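Local coordinates for lipid binding protein LpqN (PDB 6E5F) that supports cell envelope biogenesis in Mycobacterium tuberculosis, binds a lauryl trehaloside in a pocket and may connect MmpL transporters with periplasmic proteins, at residues H69-V75 with L125-D131; Y59-Y64 with K136-A141; L87-W93 with A216-I220. One frame throughout, in Å; residues are numbered along the deposited sequence.

Contact 1: residues H69-V75 with L125-D131; sequences HIQETPV and LSKLTGD
Gln71 with Thr129 and Thr73 with Lys127 are the two hydrogen-bonded pairs of an antiparallel sheet edge, where the short strand 70-74 runs along the end of the long strand 120-130. Each pair is closed by two backbone bonds, and single bonds finish the run at both ends, Val75 N to Leu125 O and Asp131 N to His69 O, the latter nearly straight at 177°. The tight packing is between carbon atoms. Leu128 CD2 lies against the aliphatic CB and CG of Glu72, 3.6 Å from Glu72 CB, and helix 61-66 covers this face through Ile65. Toward the start of segment 125-131 Val75 is buried: its CG1, anti to the backbone N (chi1 -178°), meets Leu125 CD2 at 3.6 Å, while Val75 CG2 touches Lys127 CB at 3.5 Å. The face carrying Gln71, Thr73, Lys127 and Thr129 is looser and wetter. There Gln71 and Thr129 point the same way side by side, and a water accepts from Gln71 NE2 and donates to Lys127 O at 2.9 Å. At the His69 and Asp131 end, a second water accepts from His69 N at 2.9 Å and donates to Asp131 OD2 at 2.7 Å.

Contact 2: residues Y59-Y64 with K136-A141; sequences YTIADY and KVLQFA
Tyr59, Tyr64 and Phe140 make an aromatic cluster between segments 59-64 and 136-141. Tyr59 and Phe140 form a T-shaped pair, planes at 68°, with the edge atom Tyr59 CD2 over the centre of the Phe140 face and 3.7 Å from Phe140 CD1. Tyr64 meets Phe140 obliquely, Tyr64 CB lying 3.7 Å from Phe140 CD2. Phe140 CG sits anti to its carbonyl carbon (chi1 -59°), which brings the ring over toward segment 59-64. A CH-pi contact adds Lys136, whose CB lies over the Tyr64 face, 4.0 Å from the ring centroid. Among the aliphatic contacts, Ile61 CD1 reaches Val137 CG1 at 3.8 Å and Ala141 CB at 4.0 Å. The polar terms lie mostly within each segment. Thr60 and Asp63 form a capping box that starts helix 61-66: Asp63 N donates to Thr60 OG1 (3.0 Å) and Thr60 N to Asp63 OD2 (3.0 Å). Between the segments, a water accepts from Ile61 N and lies 2.8 Å from Phe140 O. Both helices lie on the sheet, Ile61 and Ala141 resting on Thr187 of strand 179-192 and Val137 on Val198 of strand 195-206, while Tyr64 OH accepts a hydrogen bond from Asp133 N just before helix 134-140.

Contact 3: residues L87-W93 with A216-I220; sequences LPVPDDW and AANVI
Trp93 presents its indole to Ala216, whose CB lies 3.3 Å above the ring plane, displaced toward the rim and 3.5 Å from Trp93 CZ2. Asp91 O sits at the ring edge, in plane, and the ring of Tyr109 meets the indole with planes at about 60°. The two prolines carry much of the remaining contact with helix 210-223. Pro88 CG drops onto the helix backbone, 3.6 Å from Val219 O and 3.7 Å from Ile220 CA. Val219 serves both rings: with CG1 anti to the backbone N (chi1 178°), that methyl touches Pro88 CG at 3.8 Å and Pro90 CG at 3.9 Å. Pro90 CG also comes within 4.1 Å of Ala216 CB, so the proline spans one turn of helix. At the far end Leu87 CD1 reaches Ile220 CG2, 4.2 Å away. A type II beta turn from Pro90 to Trp93 then brings the chain round and delivers the indole to the same helix. On the helix Ala217 points away from the loop and touches the bound lauryl trehaloside, which Ile220 also approaches. Carbon meets carbon almost throughout: van der Waals contact and apolar burial, not polar bonds, hold the loop.

In the fold
From the N terminus the chain enters contact 2 at 59-64, and helix 61-66 leads directly into strand 70-74 of contact 1. The loop that contact 1 closes with 125-131 lies wholly within the wider one that contact 2 closes with 136-141, because strand 120-130 and helix 134-140 also follow each other. The two contacts touch, Ile70 CD1 lying 3.7 Å from Tyr64 CE2, so helix pair and sheet edge form one region. Contact 3 starts at 87-93, inside both loops, but closes only at 216-220, and crosses both. Its centre is about 28 Å from that of contact 1, across the chain's centre, where it ties the connection between strands 84-86 and 93-96 to helix 210-223 beside the ligand.

Contact 1: residues H69-V75 with L125-D131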
loop_
_atom_site.group_PDB
_atom_site.type_symbol
_atom_site.label_atom_id
_atom_site.label_comp_id
_atom_site.label_asym_id
_atom_site.label_seq_id
_atom_site.Cartn_x
_atom_site.Cartn_y
_atom_site.Cartn_z
ATOM N N HIS A 69 -3.590 -21.382 7.799
ATOM C CA HIS A 69 -5.023 -21.555 7.553
ATOM C C HIS A 69 -5.683 -20.178 7.552
ATOM O O HIS A 69 -6.439 -19.800 8.451
ATOM C CB HIS A 69 -5.635 -22.476 8.595
ATOM C CG HIS A 69 -5.156 -23.888 8.500
ATOM N ND1 HIS A 69 -5.001 -24.698 9.602
ATOM C CD2 HIS A 69 -4.796 -24.635 7.429
ATOM C CE1 HIS A 69 -4.563 -25.882 9.216
ATOM N NE2 HIS A 69 -4.429 -25.869 7.904
ATOM N N ILE A 70 -5.363 -19.415 6.513
ATOM C CA ILE A 70 -5.825 -18.043 6.362
ATOM C C ILE A 70 -6.516 -17.922 5.016
ATOM O O ILE A 70 -5.939 -18.272 3.980
ATOM C CB ILE A 70 -4.662 -17.038 6.453
ATOM C CG1 ILE A 70 -3.991 -17.126 7.827
ATOM C CG2 ILE A 70 -5.170 -15.630 6.186
ATOM C CD1 ILE A 70 -2.696 -16.340 7.936
ATOM N N GLN A 71 -7.744 -17.429 5.033
ATOM C CA GLN A 71 -8.489 -17.139 3.821
ATOM C C GLN A 71 -8.344 -15.660 3.502
ATOM O O GLN A 71 -8.536 -14.810 4.377
ATOM C CB GLN A 71 -9.960 -17.487 4.022
ATOM C CG GLN A 71 -10.827 -17.232 2.816
ATOM C CD GLN A 71 -12.280 -17.503 3.108
ATOM O OE1 GLN A 71 -12.816 -18.541 2.726
ATOM N NE2 GLN A 71 -12.929 -16.571 3.796
ATOM N N GLU A 72 -7.995 -15.358 2.257
ATOM C CA GLU A 72 -7.865 -13.990 1.780
ATOM C C GLU A 72 -8.917 -13.735 0.712
ATOM O O GLU A 72 -9.022 -14.497 -0.255
ATOM C CB GLU A 72 -6.475 -13.745 1.188
ATOM C CG GLU A 72 -6.310 -12.358 0.587
ATOM C CD GLU A 72 -4.949 -12.150 -0.042
ATOM O OE1 GLU A 72 -4.495 -10.988 -0.091
ATOM O OE2 GLU A 72 -4.339 -13.145 -0.481
ATOM N N THR A 73 -9.684 -12.663 0.886
ATOM C CA THR A 73 -10.668 -12.281 -0.106
ATOM C C THR A 73 -10.528 -10.796 -0.415
ATOM O O THR A 73 -10.287 -9.980 0.482
ATOM C CB THR A 73 -12.097 -12.600 0.361
ATOM O OG1 THR A 73 -12.401 -11.865 1.550
ATOM C CG2 THR A 73 -12.250 -14.098 0.634
ATOM N N PRO A 74 -10.629 -10.421 -1.687
ATOM C CA PRO A 74 -10.525 -8.999 -2.033
ATOM C C PRO A 74 -11.729 -8.239 -1.503
ATOM O O PRO A 74 -12.838 -8.767 -1.425
ATOM C CB PRO A 74 -10.509 -9.008 -3.565
ATOM C CG PRO A 74 -11.249 -10.232 -3.933
ATOM C CD PRO A 74 -10.935 -11.248 -2.871
ATOM N N VAL A 75 -11.501 -6.984 -1.132
ATOM C CA VAL A 75 -12.540 -6.120 -0.586
ATOM C C VAL A 75 -12.690 -4.913 -1.497
ATOM O O VAL A 75 -11.697 -4.377 -2.000
ATOM C CB VAL A 75 -12.188 -5.667 0.846
ATOM C CG1 VAL A 75 -13.301 -4.817 1.424
ATOM C CG2 VAL A 75 -11.899 -6.870 1.728
ATOM N N LEU A 125 -7.258 -3.516 -0.764
ATOM C CA LEU A 125 -7.812 -3.908 0.525
ATOM C C LEU A 125 -8.180 -5.382 0.470
ATOM O O LEU A 125 -8.884 -5.819 -0.444
ATOM C CB LEU A 125 -9.031 -3.065 0.892
ATOM C CG LEU A 125 -9.615 -3.306 2.298
ATOM C CD1 LEU A 125 -8.576 -3.014 3.378
ATOM C CD2 LEU A 125 -10.851 -2.457 2.510
ATOM N N SER A 126 -7.672 -6.143 1.436
ATOM C CA SER A 126 -7.923 -7.569 1.535
ATOM C C SER A 126 -8.517 -7.877 2.901
ATOM O O SER A 126 -8.246 -7.178 3.884
ATOM C CB SER A 126 -6.636 -8.377 1.362
ATOM O OG SER A 126 -5.976 -8.041 0.153
ATOM N N LYS A 127 -9.322 -8.926 2.952
ATOM C CA LYS A 127 -9.938 -9.410 4.177
ATOM C C LYS A 127 -9.317 -10.762 4.484
ATOM O O LYS A 127 -9.381 -11.677 3.655
ATOM C CB LYS A 127 -11.445 -9.545 3.998
ATOM C CG LYS A 127 -12.183 -10.035 5.235
ATOM C CD LYS A 127 -13.675 -10.163 4.940
ATOM C CE LYS A 127 -14.471 -10.528 6.173
ATOM N NZ LYS A 127 -15.922 -10.652 5.856
ATOM N N LEU A 128 -8.703 -10.878 5.658
ATOM C CA LEU A 128 -8.065 -12.112 6.091
ATOM C C LEU A 128 -8.855 -12.691 7.254
ATOM O O LEU A 128 -9.147 -11.986 8.224
ATOM C CB LEU A 128 -6.625 -11.844 6.534
ATOM C CG LEU A 128 -5.736 -11.151 5.503
ATOM C CD1 LEU A 128 -4.312 -11.024 6.034
ATOM C CD2 LEU A 128 -5.745 -11.889 4.181
ATOM N N THR A 129 -9.217 -13.964 7.146
ATOM C CA THR A 129 -9.905 -14.667 8.217
ATOM C C THR A 129 -9.183 -15.975 8.493
ATOM O O THR A 129 -8.427 -16.485 7.663
ATOM C CB THR A 129 -11.373 -14.946 7.863
ATOM O OG1 THR A 129 -11.442 -15.634 6.610
ATOM C CG2 THR A 129 -12.156 -13.646 7.774
ATOM N N GLY A 130 -9.426 -16.514 9.682
ATOM C CA GLY A 130 -8.835 -17.776 10.069
ATOM C C GLY A 130 -7.733 -17.599 11.091
ATOM O O GLY A 130 -7.875 -16.829 12.046
ATOM N N ASP A 131 -6.625 -18.309 10.890
ATOM C CA ASP A 131 -5.517 -18.320 11.849
ATOM C C ASP A 131 -4.569 -17.160 11.539
ATOM O O ASP A 131 -3.422 -17.340 11.136
ATOM C CB ASP A 131 -4.796 -19.659 11.792
ATOM C CG ASP A 131 -3.819 -19.848 12.933
ATOM O OD1 ASP A 131 -3.931 -19.119 13.940
ATOM O OD2 ASP A 131 -2.935 -20.722 12.818
HETATM O O HOH W 1 -2.454 -21.903 10.392
HETATM O O HOH W 2 -11.447 -13.734 4.079
HETATM O O HOH W 3 -9.022 -4.100 -3.086
#

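Contact 2: residues Y59-Y64 with K136-A141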
loop_
_atom_site.group_PDB
_atom_site.type_symbol
_atom_site.label_atom_id
_atom_site.label_comp_id
_atom_site.label_asym_id
_atom_site.label_seq_id
_atom_site.Cartn_x
_atom_site.Cartn_y
_atom_site.Cartn_z
ATOM N N TYR A 59 10.605 -13.318 3.217
ATOM C CA TYR A 59 9.257 -13.794 3.493
ATOM C C TYR A 59 8.281 -12.631 3.369
ATOM O O TYR A 59 8.534 -11.538 3.887
ATOM C CB TYR A 59 9.211 -14.376 4.904
ATOM C CG TYR A 59 8.102 -15.375 5.139
ATOM C CD1 TYR A 59 8.178 -16.663 4.622
ATOM C CD2 TYR A 59 6.994 -15.038 5.898
ATOM C CE1 TYR A 59 7.169 -17.582 4.842
ATOM C CE2 TYR A 59 5.983 -15.948 6.124
ATOM C CZ TYR A 59 6.077 -17.220 5.593
ATOM O OH TYR A 59 5.079 -18.145 5.808
ATOM N N THR A 60 7.162 -12.863 2.686
ATOM C CA THR A 60 6.184 -11.821 2.417
ATOM C C THR A 60 4.866 -12.125 3.124
ATOM O O THR A 60 4.646 -13.209 3.671
ATOM C CB THR A 60 5.922 -11.699 0.911
ATOM O OG1 THR A 60 5.281 -12.892 0.437
ATOM C CG2 THR A 60 7.219 -11.477 0.153
ATOM N N ILE A 61 3.972 -11.133 3.098
ATOM C CA ILE A 61 2.620 -11.340 3.604
ATOM C C ILE A 61 1.923 -12.431 2.805
ATOM O O ILE A 61 1.179 -13.249 3.359
ATOM C CB ILE A 61 1.839 -10.012 3.587
ATOM C CG1 ILE A 61 2.427 -9.035 4.609
ATOM C CG2 ILE A 61 0.358 -10.265 3.856
ATOM C CD1 ILE A 61 1.926 -7.602 4.473
ATOM N N ALA A 62 2.149 -12.464 1.491
ATOM C CA ALA A 62 1.559 -13.515 0.669
ATOM C C ALA A 62 2.051 -14.891 1.099
ATOM O O ALA A 62 1.273 -15.852 1.138
ATOM C CB ALA A 62 1.880 -13.267 -0.804
ATOM N N ASP A 63 3.342 -15.013 1.415
ATOM C CA ASP A 63 3.860 -16.279 1.921
ATOM C C ASP A 63 3.184 -16.647 3.237
ATOM O O ASP A 63 2.796 -17.804 3.449
ATOM C CB ASP A 63 5.372 -16.175 2.126
ATOM C CG ASP A 63 6.132 -15.941 0.828
ATOM O OD1 ASP A 63 5.702 -16.453 -0.226
ATOM O OD2 ASP A 63 7.172 -15.254 0.870
ATOM N N TYR A 64 3.039 -15.670 4.132
ATOM C CA TYR A 64 2.393 -15.905 5.418
ATOM C C TYR A 64 0.969 -16.418 5.233
ATOM O O TYR A 64 0.547 -17.363 5.911
ATOM C CB TYR A 64 2.417 -14.604 6.225
ATOM C CG TYR A 64 1.630 -14.640 7.509
ATOM C CD1 TYR A 64 1.964 -15.516 8.530
ATOM C CD2 TYR A 64 0.553 -13.787 7.704
ATOM C CE1 TYR A 64 1.236 -15.551 9.708
ATOM C CE2 TYR A 64 -0.173 -13.813 8.871
ATOM C CZ TYR A 64 0.172 -14.694 9.870
ATOM O OH TYR A 64 -0.566 -14.712 11.034
ATOM N N LYS A 136 1.769 -10.350 12.832
ATOM C CA LYS A 136 2.624 -10.996 11.842
ATOM C C LYS A 136 2.472 -10.352 10.471
ATOM O O LYS A 136 3.422 -10.346 9.684
ATOM C CB LYS A 136 2.342 -12.498 11.773
ATOM C CG LYS A 136 2.652 -13.260 13.067
ATOM C CD LYS A 136 4.129 -13.197 13.475
ATOM C CE LYS A 136 4.972 -14.237 12.755
ATOM N NZ LYS A 136 6.359 -14.304 13.307
ATOM N N VAL A 137 1.296 -9.805 10.160
ATOM C CA VAL A 137 1.137 -9.080 8.904
ATOM C C VAL A 137 2.117 -7.920 8.851
ATOM O O VAL A 137 2.800 -7.704 7.846
ATOM C CB VAL A 137 -0.317 -8.610 8.725
ATOM C CG1 VAL A 137 -0.461 -7.771 7.458
ATOM C CG2 VAL A 137 -1.257 -9.800 8.682
ATOM N N LEU A 138 2.189 -7.150 9.933
ATOM C CA LEU A 138 3.138 -6.041 10.011
ATOM C C LEU A 138 4.572 -6.547 9.942
ATOM O O LEU A 138 5.427 -5.949 9.281
ATOM C CB LEU A 138 2.922 -5.274 11.320
ATOM C CG LEU A 138 1.573 -4.571 11.502
ATOM C CD1 LEU A 138 1.330 -4.235 12.961
ATOM C CD2 LEU A 138 1.519 -3.307 10.660
ATOM N N GLN A 139 4.855 -7.658 10.631
ATOM C CA GLN A 139 6.210 -8.195 10.647
ATOM C C GLN A 139 6.712 -8.497 9.240
ATOM O O GLN A 139 7.880 -8.250 8.925
ATOM C CB GLN A 139 6.270 -9.445 11.526
ATOM C CG GLN A 139 7.664 -10.021 11.677
ATOM C CD GLN A 139 7.718 -11.177 12.661
ATOM O OE1 GLN A 139 6.735 -11.484 13.333
ATOM N NE2 GLN A 139 8.873 -11.824 12.749
ATOM N N PHE A 140 5.849 -9.020 8.371
ATOM C CA PHE A 140 6.260 -9.456 7.042
ATOM C C PHE A 140 5.974 -8.428 5.954
ATOM O O PHE A 140 6.292 -8.683 4.784
ATOM C CB PHE A 140 5.593 -10.793 6.701
ATOM C CG PHE A 140 5.926 -11.890 7.668
ATOM C CD1 PHE A 140 7.234 -12.098 8.078
ATOM C CD2 PHE A 140 4.930 -12.699 8.184
ATOM C CE1 PHE A 140 7.543 -13.098 8.971
ATOM C CE2 PHE A 140 5.235 -13.702 9.078
ATOM C CZ PHE A 140 6.542 -13.905 9.471
ATOM N N ALA A 141 5.423 -7.274 6.308
ATOM C CA ALA A 141 5.157 -6.227 5.322
ATOM C C ALA A 141 6.369 -5.842 4.473
ATOM O O ALA A 141 6.187 -5.633 3.261
ATOM C CB ALA A 141 4.593 -4.991 6.037
HETATM O O HOH W 4 5.305 -8.584 2.210
#

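Contact 3: residues L87-W93 with A216-I220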
loop_
_atom_site.group_PDB
_atom_site.type_symbol
_atom_site.label_atom_id
_atom_site.label_comp_id
_atom_site.label_asym_id
_atom_site.label_seq_id
_atom_site.Cartn_x
_atom_site.Cartn_y
_atom_site.Cartn_z
ATOM N N LEU A 87 -9.619 7.949 2.028
ATOM C CA LEU A 87 -8.339 8.459 1.547
ATOM C C LEU A 87 -8.542 9.837 0.919
ATOM O O LEU A 87 -9.504 10.043 0.175
ATOM C CB LEU A 87 -7.759 7.531 0.481
ATOM C CG LEU A 87 -6.819 6.366 0.819
ATOM C CD1 LEU A 87 -6.183 6.466 2.202
ATOM C CD2 LEU A 87 -7.531 5.031 0.640
ATOM N N PRO A 88 -7.653 10.789 1.177
ATOM C CA PRO A 88 -7.770 12.098 0.531
ATOM C C PRO A 88 -7.230 12.067 -0.890
ATOM O O PRO A 88 -6.423 11.215 -1.265
ATOM C CB PRO A 88 -6.899 12.995 1.415
ATOM C CG PRO A 88 -5.821 12.077 1.885
ATOM C CD PRO A 88 -6.491 10.736 2.086
ATOM N N VAL A 89 -7.700 13.024 -1.683
ATOM C CA VAL A 89 -7.168 13.256 -3.024
ATOM C C VAL A 89 -6.355 14.544 -2.969
ATOM O O VAL A 89 -6.936 15.637 -2.997
ATOM C CB VAL A 89 -8.290 13.347 -4.070
ATOM C CG1 VAL A 89 -7.699 13.618 -5.449
ATOM C CG2 VAL A 89 -9.110 12.073 -4.082
ATOM N N PRO A 90 -5.028 14.474 -2.877
ATOM C CA PRO A 90 -4.235 15.702 -2.779
ATOM C C PRO A 90 -4.432 16.592 -3.997
ATOM O O PRO A 90 -4.868 16.153 -5.064
ATOM C CB PRO A 90 -2.790 15.192 -2.694
ATOM C CG PRO A 90 -2.906 13.779 -2.219
ATOM C CD PRO A 90 -4.187 13.266 -2.803
ATOM N N ASP A 91 -4.108 17.869 -3.820
ATOM C CA ASP A 91 -4.209 18.818 -4.919
ATOM C C ASP A 91 -3.292 18.396 -6.059
ATOM O O ASP A 91 -2.185 17.897 -5.839
ATOM C CB ASP A 91 -3.834 20.217 -4.436
ATOM C CG ASP A 91 -4.859 20.795 -3.479
ATOM O OD1 ASP A 91 -6.055 20.464 -3.620
ATOM O OD2 ASP A 91 -4.469 21.580 -2.590
ATOM N N ASP A 92 -3.769 18.591 -7.288
ATOM C CA ASP A 92 -3.092 18.211 -8.525
ATOM C C ASP A 92 -3.102 16.707 -8.771
ATOM O O ASP A 92 -2.520 16.252 -9.764
ATOM C CB ASP A 92 -1.659 18.755 -8.624
ATOM C CG ASP A 92 -1.613 20.271 -8.669
ATOM O OD1 ASP A 92 -2.607 20.884 -9.113
ATOM O OD2 ASP A 92 -0.584 20.849 -8.261
ATOM N N TRP A 93 -3.732 15.919 -7.905
ATOM C CA TRP A 93 -3.959 14.503 -8.146
ATOM C C TRP A 93 -5.430 14.283 -8.470
ATOM O O TRP A 93 -6.293 15.072 -8.073
ATOM C CB TRP A 93 -3.592 13.669 -6.915
ATOM C CG TRP A 93 -2.126 13.658 -6.598
ATOM C CD1 TRP A 93 -1.378 14.704 -6.140
ATOM C CD2 TRP A 93 -1.232 12.543 -6.707
ATOM N NE1 TRP A 93 -0.075 14.311 -5.962
ATOM C CE2 TRP A 93 0.042 12.989 -6.302
ATOM C CE3 TRP A 93 -1.384 11.214 -7.107
ATOM C CZ2 TRP A 93 1.152 12.153 -6.286
ATOM C CZ3 TRP A 93 -0.280 10.386 -7.093
ATOM C CH2 TRP A 93 0.974 10.858 -6.684
ATOM N N ALA A 216 2.356 13.845 -1.639
ATOM C CA ALA A 216 1.070 13.165 -1.535
ATOM C C ALA A 216 0.995 12.309 -0.280
ATOM O O ALA A 216 -0.073 12.191 0.330
ATOM C CB ALA A 216 0.842 12.301 -2.774
ATOM N N ALA A 217 2.118 11.710 0.121
ATOM C CA ALA A 217 2.124 10.841 1.292
ATOM C C ALA A 217 1.776 11.612 2.557
ATOM O O ALA A 217 1.062 11.099 3.428
ATOM C CB ALA A 217 3.502 10.205 1.443
ATOM N N ASN A 218 2.291 12.835 2.689
ATOM C CA ASN A 218 1.974 13.645 3.860
ATOM C C ASN A 218 0.480 13.910 3.950
ATOM O O ASN A 218 -0.107 13.830 5.034
ATOM C CB ASN A 218 2.734 14.965 3.796
ATOM C CG ASN A 218 4.229 14.769 3.746
ATOM O OD1 ASN A 218 4.780 13.920 4.447
ATOM N ND2 ASN A 218 4.897 15.548 2.907
ATOM N N VAL A 219 -0.150 14.237 2.820
ATOM C CA VAL A 219 -1.591 14.466 2.810
ATOM C C VAL A 219 -2.324 13.210 3.260
ATOM O O VAL A 219 -3.252 13.270 4.076
ATOM C CB VAL A 219 -2.042 14.927 1.413
ATOM C CG1 VAL A 219 -3.547 15.131 1.382
ATOM C CG2 VAL A 219 -1.317 16.205 1.016
ATOM N N ILE A 220 -1.915 12.051 2.741
ATOM C CA ILE A 220 -2.556 10.794 3.114
ATOM C C ILE A 220 -2.367 10.515 4.599
ATOM O O ILE A 220 -3.308 10.119 5.296
ATOM C CB ILE A 220 -2.017 9.649 2.235
ATOM C CG1 ILE A 220 -2.466 9.842 0.784
ATOM C CG2 ILE A 220 -2.466 8.294 2.785
ATOM C CD1 ILE A 220 -1.791 8.907 -0.208
#